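Local coordinates for protein mitochondrial enolase superfamily member 1 (Homo sapiens, PDB 4A35) that catalyses the magnesium-dependent dehydration of L-fuconate to 2-keto-3-deoxy-L-fuconate, a step in the breakdown of L-fucose, at residues Asn71-His76 / Gly100-Ile105; Leu126-Glu131 / Trp136-Asp141; Leu369-Tyr374 / Met408-Pro413. All coordinates share one frame; numbering follows the deposited sequence.

Interaction 1: Asn71-His76 / Gly100-Ile105; sequences NALAHH and GQLRWI
Leu102 meets Ala72 and Leu73 in a small apolar contact. Its two methyls share the work. Leu102 CD2 sits 4.1 Å from Ala72 CB, and Leu102 CD1 lies 3.9 Å from Leu73 CD2. The two leucine side chains cross obliquely, each touching with one branch. In Leu102, CG stands beside the backbone N and anti to the carbonyl carbon (chi1 -76°), and this carries both methyls across to the helix. Leu73 has the same kind of first torsion, and its CD2 methyl does the touching. Ala72 points its methyl at the other segment.

One backbone polar atom takes part through van der Waals contact. Ala72 O lies 3.7 Å from Leu102 CD1. The same Ala72 O also lies in plane at the edge of the His75 ring, 3.1 Å from His75 CD2. Next to it, His75 CE1 rests 3.4 Å above one face of the His76 ring, offset toward the rim.

The hydrogen bonds of this region lie beside the apolar contact. Asp99 takes the backbone N-H groups of both Gln101 and Leu102 on OD1, while its OD2 pairs with His76 NE2, and one carboxylate therefore ties the start of the turn to the end of 71-76. A short 3-10 segment, 102-105, follows, with Ile105 N bonded to Leu102 O at 3.0 Å. The second subunit also reaches this loop: Asp32 O and Lys61 N of that subunit bond the side-chain amide of Gln101, and its Gly62 packs on Leu102.

Leu73 also packs on Leu96 of helix 89-97 and on Ala115 and Thr116 of helix 110-131. The arrangement is packing between helices and a connecting loop, in the helical part of the N-terminal alpha+beta capping domain of the mandelate racemase/muconate lactonizing enzyme family, at the dimer interface.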
loop_
_atom_site.group_PDB
_atom_site.type_symbol
_atom_site.label_atom_id
_atom_site.label_comp_id
_atom_site.label_asym_id
_atom_site.label_seq_id
_atom_site.Cartn_x
_atom_site.Cartn_y
_atom_site.Cartn_z
ATOM N N ASN A 71 17.041 4.400 -4.499
ATOM C CA ASN A 71 18.394 3.837 -4.327
ATOM C C ASN A 71 18.366 2.302 -4.222
ATOM O O ASN A 71 19.255 1.654 -4.792
ATOM C CB ASN A 71 19.120 4.487 -3.119
ATOM C CG ASN A 71 19.532 5.916 -3.458
ATOM O OD1 ASN A 71 19.889 6.210 -4.609
ATOM N ND2 ASN A 71 19.532 6.830 -2.483
ATOM N N ALA A 72 17.331 1.711 -3.552
ATOM C CA ALA A 72 17.175 0.248 -3.452
ATOM C C ALA A 72 16.864 -0.372 -4.806
ATOM O O ALA A 72 17.252 -1.520 -5.058
ATOM C CB ALA A 72 16.075 -0.103 -2.428
ATOM N N LEU A 73 16.165 0.363 -5.681
ATOM C CA LEU A 73 15.817 -0.193 -6.991
ATOM C C LEU A 73 16.876 0.019 -8.053
ATOM O O LEU A 73 16.848 -0.663 -9.086
ATOM C CB LEU A 73 14.511 0.468 -7.494
ATOM C CG LEU A 73 13.230 0.047 -6.762
ATOM C CD1 LEU A 73 12.101 1.061 -7.013
ATOM C CD2 LEU A 73 12.834 -1.386 -7.115
ATOM N N ALA A 74 17.763 1.005 -7.839
ATOM C CA ALA A 74 18.755 1.454 -8.842
ATOM C C ALA A 74 19.571 0.321 -9.513
ATOM O O ALA A 74 19.804 0.393 -10.731
ATOM C CB ALA A 74 19.711 2.485 -8.242
ATOM N N HIS A 75 19.996 -0.714 -8.745
ATOM C CA HIS A 75 20.827 -1.805 -9.312
ATOM C C HIS A 75 20.084 -2.560 -10.491
ATOM O O HIS A 75 20.754 -3.139 -11.362
ATOM C CB HIS A 75 21.274 -2.778 -8.218
ATOM C CG HIS A 75 20.138 -3.615 -7.688
ATOM N ND1 HIS A 75 19.913 -4.899 -8.152
ATOM C CD2 HIS A 75 19.197 -3.315 -6.760
ATOM C CE1 HIS A 75 18.847 -5.344 -7.487
ATOM N NE2 HIS A 75 18.394 -4.441 -6.631
ATOM N N HIS A 76 18.720 -2.530 -10.511
ATOM C CA HIS A 76 17.907 -3.151 -11.594
ATOM C C HIS A 76 18.024 -2.400 -12.921
ATOM O O HIS A 76 17.829 -3.015 -13.969
ATOM C CB HIS A 76 16.400 -3.232 -11.248
ATOM C CG HIS A 76 16.048 -4.219 -10.164
ATOM N ND1 HIS A 76 16.421 -5.562 -10.245
ATOM C CD2 HIS A 76 15.429 -4.012 -8.978
ATOM C CE1 HIS A 76 15.974 -6.122 -9.119
ATOM N NE2 HIS A 76 15.321 -5.237 -8.364
ATOM N N GLY A 100 11.998 -10.414 -5.431
ATOM C CA GLY A 100 11.749 -11.445 -4.417
ATOM C C GLY A 100 11.868 -10.984 -2.975
ATOM O O GLY A 100 11.183 -11.525 -2.111
ATOM N N GLN A 101 12.681 -9.925 -2.710
ATOM C CA GLN A 101 12.756 -9.376 -1.352
ATOM C C GLN A 101 12.033 -8.020 -1.242
ATOM O O GLN A 101 11.258 -7.840 -0.308
ATOM C CB GLN A 101 14.213 -9.224 -0.882
ATOM C CG GLN A 101 14.914 -10.582 -0.753
ATOM C CD GLN A 101 16.289 -10.517 -0.131
ATOM O OE1 GLN A 101 16.819 -9.460 0.189
ATOM N NE2 GLN A 101 16.901 -11.664 0.090
ATOM N N LEU A 102 12.300 -7.054 -2.185
ATOM C CA LEU A 102 11.710 -5.716 -2.077
ATOM C C LEU A 102 10.196 -5.733 -2.184
ATOM O O LEU A 102 9.557 -4.853 -1.632
ATOM C CB LEU A 102 12.289 -4.747 -3.144
ATOM C CG LEU A 102 13.681 -4.229 -2.885
ATOM C CD1 LEU A 102 14.238 -3.464 -4.132
ATOM C CD2 LEU A 102 13.725 -3.321 -1.639
ATOM N N ARG A 103 9.602 -6.723 -2.860
ATOM C CA ARG A 103 8.132 -6.694 -2.999
ATOM C C ARG A 103 7.437 -6.810 -1.595
ATOM O O ARG A 103 6.312 -6.338 -1.421
ATOM C CB ARG A 103 7.642 -7.834 -3.943
ATOM C CG ARG A 103 7.726 -9.237 -3.295
ATOM C CD ARG A 103 7.363 -10.371 -4.279
ATOM N NE ARG A 103 6.143 -10.073 -5.047
ATOM C CZ ARG A 103 4.903 -10.202 -4.575
ATOM N NH1 ARG A 103 4.697 -10.616 -3.322
ATOM N NH2 ARG A 103 3.862 -9.930 -5.350
ATOM N N TRP A 104 8.136 -7.363 -0.608
ATOM C CA TRP A 104 7.561 -7.514 0.739
ATOM C C TRP A 104 7.225 -6.139 1.336
ATOM O O TRP A 104 6.286 -6.041 2.128
ATOM C CB TRP A 104 8.571 -8.208 1.680
ATOM C CG TRP A 104 7.961 -8.639 2.998
ATOM C CD1 TRP A 104 8.035 -7.975 4.192
ATOM C CD2 TRP A 104 7.207 -9.821 3.241
ATOM N NE1 TRP A 104 7.339 -8.662 5.156
ATOM C CE2 TRP A 104 6.855 -9.822 4.614
ATOM C CE3 TRP A 104 6.788 -10.898 2.426
ATOM C CZ2 TRP A 104 6.024 -10.804 5.169
ATOM C CZ3 TRP A 104 6.028 -11.910 2.992
ATOM C CH2 TRP A 104 5.686 -11.879 4.362
ATOM N N ILE A 105 7.992 -5.096 0.959
ATOM C CA ILE A 105 7.728 -3.777 1.528
ATOM C C ILE A 105 6.569 -3.029 0.794
ATOM O O ILE A 105 6.210 -1.922 1.213
ATOM C CB ILE A 105 8.958 -2.920 1.735
ATOM C CG1 ILE A 105 9.566 -2.472 0.387
ATOM C CG2 ILE A 105 9.988 -3.644 2.697
ATOM C CD1 ILE A 105 10.746 -1.357 0.586
#

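Interaction 2: Leu126-Glu131 / Trp136-Asp141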
loop_
_atom_site.group_PDB
_atom_site.type_symbol
_atom_site.label_atom_id
_atom_site.label_comp_id
_atom_site.label_asym_id
_atom_site.label_seq_id
_atom_site.Cartn_x
_atom_site.Cartn_y
_atom_site.Cartn_z
ATOM N N LEU A 126 13.619 8.842 -21.359
ATOM C CA LEU A 126 14.810 8.525 -22.127
ATOM C C LEU A 126 14.469 7.876 -23.478
ATOM O O LEU A 126 14.989 8.301 -24.529
ATOM C CB LEU A 126 15.695 7.596 -21.285
ATOM C CG LEU A 126 16.989 7.093 -21.942
ATOM C CD1 LEU A 126 17.893 8.267 -22.438
ATOM C CD2 LEU A 126 17.754 6.176 -20.960
ATOM N N TRP A 127 13.611 6.865 -23.459
ATOM C CA TRP A 127 13.201 6.146 -24.661
ATOM C C TRP A 127 12.545 7.125 -25.661
ATOM O O TRP A 127 12.955 7.187 -26.833
ATOM C CB TRP A 127 12.221 4.997 -24.259
ATOM C CG TRP A 127 11.762 4.136 -25.398
ATOM C CD1 TRP A 127 12.327 4.040 -26.640
ATOM C CD2 TRP A 127 10.638 3.242 -25.400
ATOM N NE1 TRP A 127 11.622 3.156 -27.415
ATOM C CE2 TRP A 127 10.624 2.597 -26.657
ATOM C CE3 TRP A 127 9.732 2.818 -24.414
ATOM C CZ2 TRP A 127 9.644 1.653 -27.005
ATOM C CZ3 TRP A 127 8.788 1.854 -24.748
ATOM C CH2 TRP A 127 8.764 1.268 -26.021
ATOM N N ALA A 128 11.567 7.922 -25.190
ATOM C CA ALA A 128 10.844 8.879 -26.064
ATOM C C ALA A 128 11.824 9.912 -26.642
ATOM O O ALA A 128 11.807 10.167 -27.840
ATOM C CB ALA A 128 9.725 9.564 -25.294
ATOM N N LYS A 129 12.762 10.390 -25.832
ATOM C CA LYS A 129 13.784 11.329 -26.334
ATOM C C LYS A 129 14.698 10.682 -27.385
ATOM O O LYS A 129 14.998 11.339 -28.394
ATOM C CB LYS A 129 14.651 11.887 -25.186
ATOM C CG LYS A 129 13.948 12.904 -24.271
ATOM C CD LYS A 129 14.862 13.238 -23.074
ATOM C CE LYS A 129 14.330 14.461 -22.338
ATOM N NZ LYS A 129 14.961 14.605 -20.986
ATOM N N GLN A 130 15.172 9.423 -27.153
ATOM C CA GLN A 130 16.044 8.767 -28.149
ATOM C C GLN A 130 15.284 8.536 -29.477
ATOM O O GLN A 130 15.903 8.568 -30.555
ATOM C CB GLN A 130 16.610 7.449 -27.637
ATOM C CG GLN A 130 17.642 7.610 -26.519
ATOM C CD GLN A 130 18.451 6.347 -26.361
ATOM O OE1 GLN A 130 18.118 5.295 -26.917
ATOM N NE2 GLN A 130 19.535 6.411 -25.598
ATOM N N GLU A 131 13.940 8.360 -29.394
ATOM C CA GLU A 131 13.061 8.187 -30.564
ATOM C C GLU A 131 12.631 9.540 -31.197
ATOM O O GLU A 131 12.056 9.541 -32.296
ATOM C CB GLU A 131 11.808 7.351 -30.192
ATOM C CG GLU A 131 12.111 5.941 -29.700
ATOM C CD GLU A 131 12.507 4.856 -30.690
ATOM O OE1 GLU A 131 12.941 5.203 -31.811
ATOM O OE2 GLU A 131 12.363 3.656 -30.355
ATOM N N TRP A 136 3.352 10.843 -25.642
ATOM C CA TRP A 136 2.016 10.578 -26.226
ATOM C C TRP A 136 2.130 10.037 -27.690
ATOM O O TRP A 136 1.446 9.072 -28.053
ATOM C CB TRP A 136 1.083 11.805 -26.164
ATOM C CG TRP A 136 1.433 12.952 -27.090
ATOM C CD1 TRP A 136 2.144 14.072 -26.767
ATOM C CD2 TRP A 136 1.040 13.105 -28.470
ATOM N NE1 TRP A 136 2.276 14.890 -27.872
ATOM C CE2 TRP A 136 1.575 14.342 -28.923
ATOM C CE3 TRP A 136 0.306 12.309 -29.375
ATOM C CZ2 TRP A 136 1.395 14.810 -30.233
ATOM C CZ3 TRP A 136 0.132 12.777 -30.689
ATOM C CH2 TRP A 136 0.693 13.999 -31.105
ATOM N N LYS A 137 3.087 10.581 -28.467
ATOM C CA LYS A 137 3.260 10.242 -29.876
ATOM C C LYS A 137 3.959 8.920 -30.018
ATOM O O LYS A 137 3.588 8.124 -30.881
ATOM C CB LYS A 137 3.997 11.370 -30.624
ATOM C CG LYS A 137 4.152 11.143 -32.140
ATOM C CD LYS A 137 2.808 10.925 -32.871
ATOM C CE LYS A 137 2.965 11.040 -34.391
ATOM N NZ LYS A 137 1.827 10.348 -35.089
ATOM N N LEU A 138 4.909 8.634 -29.103
ATOM C CA LEU A 138 5.582 7.332 -29.068
ATOM C C LEU A 138 4.532 6.242 -28.884
ATOM O O LEU A 138 4.572 5.210 -29.576
ATOM C CB LEU A 138 6.608 7.303 -27.895
ATOM C CG LEU A 138 7.310 5.952 -27.626
ATOM C CD1 LEU A 138 8.320 5.667 -28.765
ATOM C CD2 LEU A 138 8.015 5.965 -26.223
ATOM N N LEU A 139 3.584 6.475 -27.937
ATOM C CA LEU A 139 2.514 5.517 -27.656
ATOM C C LEU A 139 1.568 5.377 -28.844
ATOM O O LEU A 139 1.259 4.241 -29.257
ATOM C CB LEU A 139 1.745 5.953 -26.397
ATOM C CG LEU A 139 2.544 5.815 -25.091
ATOM C CD1 LEU A 139 1.791 6.462 -23.935
ATOM C CD2 LEU A 139 2.878 4.326 -24.814
ATOM N N VAL A 140 1.083 6.516 -29.366
ATOM C CA VAL A 140 0.184 6.541 -30.569
ATOM C C VAL A 140 0.790 5.743 -31.762
ATOM O O VAL A 140 0.067 4.984 -32.413
ATOM C CB VAL A 140 -0.170 7.997 -30.972
ATOM C CG1 VAL A 140 -0.703 8.109 -32.421
ATOM C CG2 VAL A 140 -1.163 8.609 -29.970
ATOM N N ASP A 141 2.100 5.900 -32.025
ATOM C CA ASP A 141 2.769 5.267 -33.157
ATOM C C ASP A 141 3.168 3.823 -32.922
ATOM O O ASP A 141 3.518 3.144 -33.879
ATOM C CB ASP A 141 4.003 6.090 -33.556
ATOM C CG ASP A 141 3.679 7.410 -34.263
ATOM O OD1 ASP A 141 2.459 7.651 -34.590
ATOM O OD2 ASP A 141 4.629 8.175 -34.543
#
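Leu138 points into the groove formed by Trp127, Ala128 and Glu131. Its CD2 methyl lies over one face of the indole, offset toward the rim. Leu138 CD2 is 3.9 Å from Trp127 CD2 and makes a CH-pi contact with the six-membered ring, 20° off the ring normal. Leu138 CD2 is also 4.1 Å from Ala128 CB. The other branch, Leu138 CD1, turns to the aliphatic part of Glu131 and comes 3.9 Å from Glu131 CG. The Leu138 side chain crosses those of Trp127 and Glu131 at about a right angle.

One helical turn on from Trp127, Glu131 bends at chi2 and brings its carboxylate back to the indole N-H at the edge of the ring. Trp127 NE1 donates to Glu131 OE2 at 3.1 Å. OE2 accepts through its anti lone pair, and lies 16° out of the ring plane. This bond helps fix the ring that Leu138 covers.

The two segments belong to two successive helices, joined by a short turn, in the N-terminal domain of the mandelate racemase/muconate lactonizing enzyme family. Their axes pass 10.0 Å apart at 79°.

Further out, Val3 packs on both Trp127 and Glu131, and Val86 and Met142 also touch the indole. Glu131 OE1 accepts from Met2 N. On helix 135-141, Lys137 NZ bridges to Asp141 OD1 at 2.8 Å and has a second partner in Glu180.

Interaction 3: Leu369-Tyr374 / Met408-Pro413; sequences LIIFDY and MPPKDP. With EDO (1,2-ethanediol), chain G.
A single methyl carries this contact from the helix side: Ile371 CD1 reaches two consecutive prolines. The closest partner of Ile371 CD1 is a backbone carbon, Pro409 CA, at 3.8 Å. Pro409 CB follows, 4.1 Å from Ile371 CD1. The ring of Pro410 touches through its edge atom, with Pro410 CD 4.2 Å from Ile371 CD1. The side chains of Ile371 and Pro409 cross at about a right angle. In Ile371, CG1 lies beside the backbone N and anti to the carbonyl carbon (chi1 -73°). From there chi2 is extended at 163°, which holds CD1 well away from the helix backbone. The prolines themselves run in an extended, polyproline-II-like conformation, and neither has a backbone N-H to donate.

Helix 362-377 belongs to the C-terminal barrel domain of this enolase superfamily member, a modified TIM barrel. The contact sets the Ile371 side of this helix against the chain that leaves strand 406-408. Trp136 of helix 135-141 touches both Ile371 and Pro409, and its NE1 donates to Pro410 O.

Other faces of the helix have different tasks. Asp373, with Tyr188 and Ser380, belongs to a magnesium site seen in the crystal. This is separate from the catalytic magnesium held by Asp251, Glu277 and Glu306. Tyr374 directs its hydroxyl toward a 1,2-ethanediol that probably came from the crystallisation liquor. Tyr374 OH and the ethanediol O1 are hydrogen-bonded at 2.6 Å, with O1 in the plane of the ring at its edge.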
loop_
_atom_site.group_PDB
_atom_site.type_symbol
_atom_site.label_atom_id
_atom_site.label_comp_id
_atom_site.label_asym_id
_atom_site.label_seq_id
_atom_site.Cartn_x
_atom_site.Cartn_y
_atom_site.Cartn_z
ATOM N N LEU A 369 -0.609 10.756 -21.292
ATOM C CA LEU A 369 -1.385 9.523 -21.157
ATOM C C LEU A 369 -2.836 9.719 -21.668
ATOM O O LEU A 369 -3.390 8.835 -22.337
ATOM C CB LEU A 369 -1.363 9.021 -19.701
ATOM C CG LEU A 369 0.029 8.695 -19.119
ATOM C CD1 LEU A 369 -0.073 8.341 -17.582
ATOM C CD2 LEU A 369 0.702 7.599 -19.869
ATOM N N ILE A 370 -3.449 10.857 -21.331
ATOM C CA ILE A 370 -4.846 11.082 -21.712
ATOM C C ILE A 370 -4.983 11.489 -23.209
ATOM O O ILE A 370 -5.980 11.117 -23.832
ATOM C CB ILE A 370 -5.561 12.038 -20.729
ATOM C CG1 ILE A 370 -7.082 11.784 -20.719
ATOM C CG2 ILE A 370 -5.201 13.536 -20.892
ATOM C CD1 ILE A 370 -7.561 10.284 -20.205
ATOM N N ILE A 371 -3.960 12.177 -23.783
ATOM C CA ILE A 371 -3.966 12.464 -25.213
ATOM C C ILE A 371 -3.885 11.099 -25.954
ATOM O O ILE A 371 -4.614 10.879 -26.915
ATOM C CB ILE A 371 -2.872 13.463 -25.584
ATOM C CG1 ILE A 371 -3.280 14.897 -25.070
ATOM C CG2 ILE A 371 -2.552 13.450 -27.099
ATOM C CD1 ILE A 371 -2.124 15.840 -25.033
ATOM N N PHE A 372 -2.965 10.213 -25.495
ATOM C CA PHE A 372 -2.859 8.856 -26.050
ATOM C C PHE A 372 -4.215 8.117 -25.902
ATOM O O PHE A 372 -4.682 7.522 -26.881
ATOM C CB PHE A 372 -1.699 8.047 -25.435
ATOM C CG PHE A 372 -1.838 6.548 -25.702
ATOM C CD1 PHE A 372 -1.584 6.023 -26.970
ATOM C CD2 PHE A 372 -2.290 5.678 -24.699
ATOM C CE1 PHE A 372 -1.731 4.643 -27.221
ATOM C CE2 PHE A 372 -2.498 4.314 -24.974
ATOM C CZ PHE A 372 -2.199 3.806 -26.233
ATOM N N ASP A 373 -4.859 8.230 -24.724
ATOM C CA ASP A 373 -6.153 7.592 -24.484
ATOM C C ASP A 373 -7.165 8.030 -25.587
ATOM O O ASP A 373 -7.835 7.179 -26.199
ATOM C CB ASP A 373 -6.698 7.933 -23.087
ATOM C CG ASP A 373 -8.049 7.300 -22.891
ATOM O OD1 ASP A 373 -8.113 6.059 -22.868
ATOM O OD2 ASP A 373 -9.065 8.048 -22.877
ATOM N N TYR A 374 -7.313 9.354 -25.782
ATOM C CA TYR A 374 -8.237 9.868 -26.799
ATOM C C TYR A 374 -7.925 9.366 -28.208
ATOM O O TYR A 374 -8.831 8.922 -28.932
ATOM C CB TYR A 374 -8.251 11.419 -26.827
ATOM C CG TYR A 374 -9.172 11.969 -27.909
ATOM C CD1 TYR A 374 -10.553 11.817 -27.820
ATOM C CD2 TYR A 374 -8.655 12.597 -29.043
ATOM C CE1 TYR A 374 -11.397 12.289 -28.824
ATOM C CE2 TYR A 374 -9.495 13.080 -30.054
ATOM C CZ TYR A 374 -10.860 12.931 -29.936
ATOM O OH TYR A 374 -11.673 13.394 -30.945
ATOM N N MET A 408 -2.572 21.667 -24.867
ATOM C CA MET A 408 -2.060 21.533 -26.215
ATOM C C MET A 408 -0.993 20.418 -26.197
ATOM O O MET A 408 -0.187 20.381 -25.244
ATOM C CB MET A 408 -1.515 22.880 -26.719
ATOM C CG MET A 408 -2.574 23.961 -26.736
ATOM S SD MET A 408 -4.143 23.546 -27.560
ATOM C CE MET A 408 -3.558 23.377 -29.261
ATOM N N PRO A 409 -1.056 19.452 -27.144
ATOM C CA PRO A 409 -0.108 18.315 -27.108
ATOM C C PRO A 409 1.364 18.734 -27.087
ATOM O O PRO A 409 1.793 19.493 -27.963
ATOM C CB PRO A 409 -0.428 17.535 -28.395
ATOM C CG PRO A 409 -1.836 17.915 -28.741
ATOM C CD PRO A 409 -1.923 19.381 -28.344
ATOM N N PRO A 410 2.162 18.196 -26.144
ATOM C CA PRO A 410 3.611 18.521 -26.131
ATOM C C PRO A 410 4.290 18.245 -27.477
ATOM O O PRO A 410 4.001 17.239 -28.133
ATOM C CB PRO A 410 4.171 17.601 -25.036
ATOM C CG PRO A 410 3.009 17.425 -24.077
ATOM C CD PRO A 410 1.780 17.346 -24.991
ATOM N N LYS A 411 5.164 19.148 -27.905
ATOM C CA LYS A 411 5.840 19.026 -29.195
ATOM C C LYS A 411 7.236 18.436 -29.092
ATOM O O LYS A 411 7.757 17.902 -30.086
ATOM C CB LYS A 411 5.930 20.409 -29.881
ATOM C CG LYS A 411 4.563 20.933 -30.339
ATOM C CD LYS A 411 4.518 22.458 -30.340
ATOM C CE LYS A 411 3.448 22.992 -31.253
ATOM N NZ LYS A 411 3.570 24.463 -31.420
ATOM N N ASP A 412 7.867 18.580 -27.927
ATOM C CA ASP A 412 9.258 18.168 -27.775
ATOM C C ASP A 412 9.419 16.705 -27.448
ATOM O O ASP A 412 8.553 16.134 -26.783
ATOM C CB ASP A 412 9.959 19.013 -26.703
ATOM C CG ASP A 412 9.972 20.514 -27.038
ATOM O OD1 ASP A 412 10.660 20.897 -27.999
ATOM O OD2 ASP A 412 9.212 21.273 -26.398
ATOM N N PRO A 413 10.551 16.076 -27.844
ATOM C CA PRO A 413 10.775 14.673 -27.423
ATOM C C PRO A 413 10.784 14.503 -25.876
ATOM O O PRO A 413 11.242 15.405 -25.131
ATOM C CB PRO A 413 12.163 14.348 -28.006
ATOM C CG PRO A 413 12.327 15.321 -29.183
ATOM C CD PRO A 413 11.664 16.584 -28.695
HETATM C C1 EDO G . -15.380 13.004 -30.425
HETATM O O1 EDO G . -14.105 12.429 -30.630
HETATM C C2 EDO G . -15.493 13.676 -29.052
HETATM O O2 EDO G . -15.887 12.706 -28.108
#

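The three contacts follow one another along the chain; none nests in or crosses another. Interaction 1 comes first and closes the excursion from helix 63-73 through helices 82-86 and 89-97 to the loop before helix 110-131. Interaction 2 closes the short turn between helices 110-131 and 135-141. Interaction 3 closes a longer path from helix 362-377, through the final strands, to the loop after strand 406-408. Interaction 1 stands apart, its centre about 27 and about 31 Å from the centres of interactions 2 and 3. Interactions 2 and 3 touch, with centres about 10 Å apart. There helix 135-141 packs against helix 362-377 and joins the N-terminal region to the barrel domain.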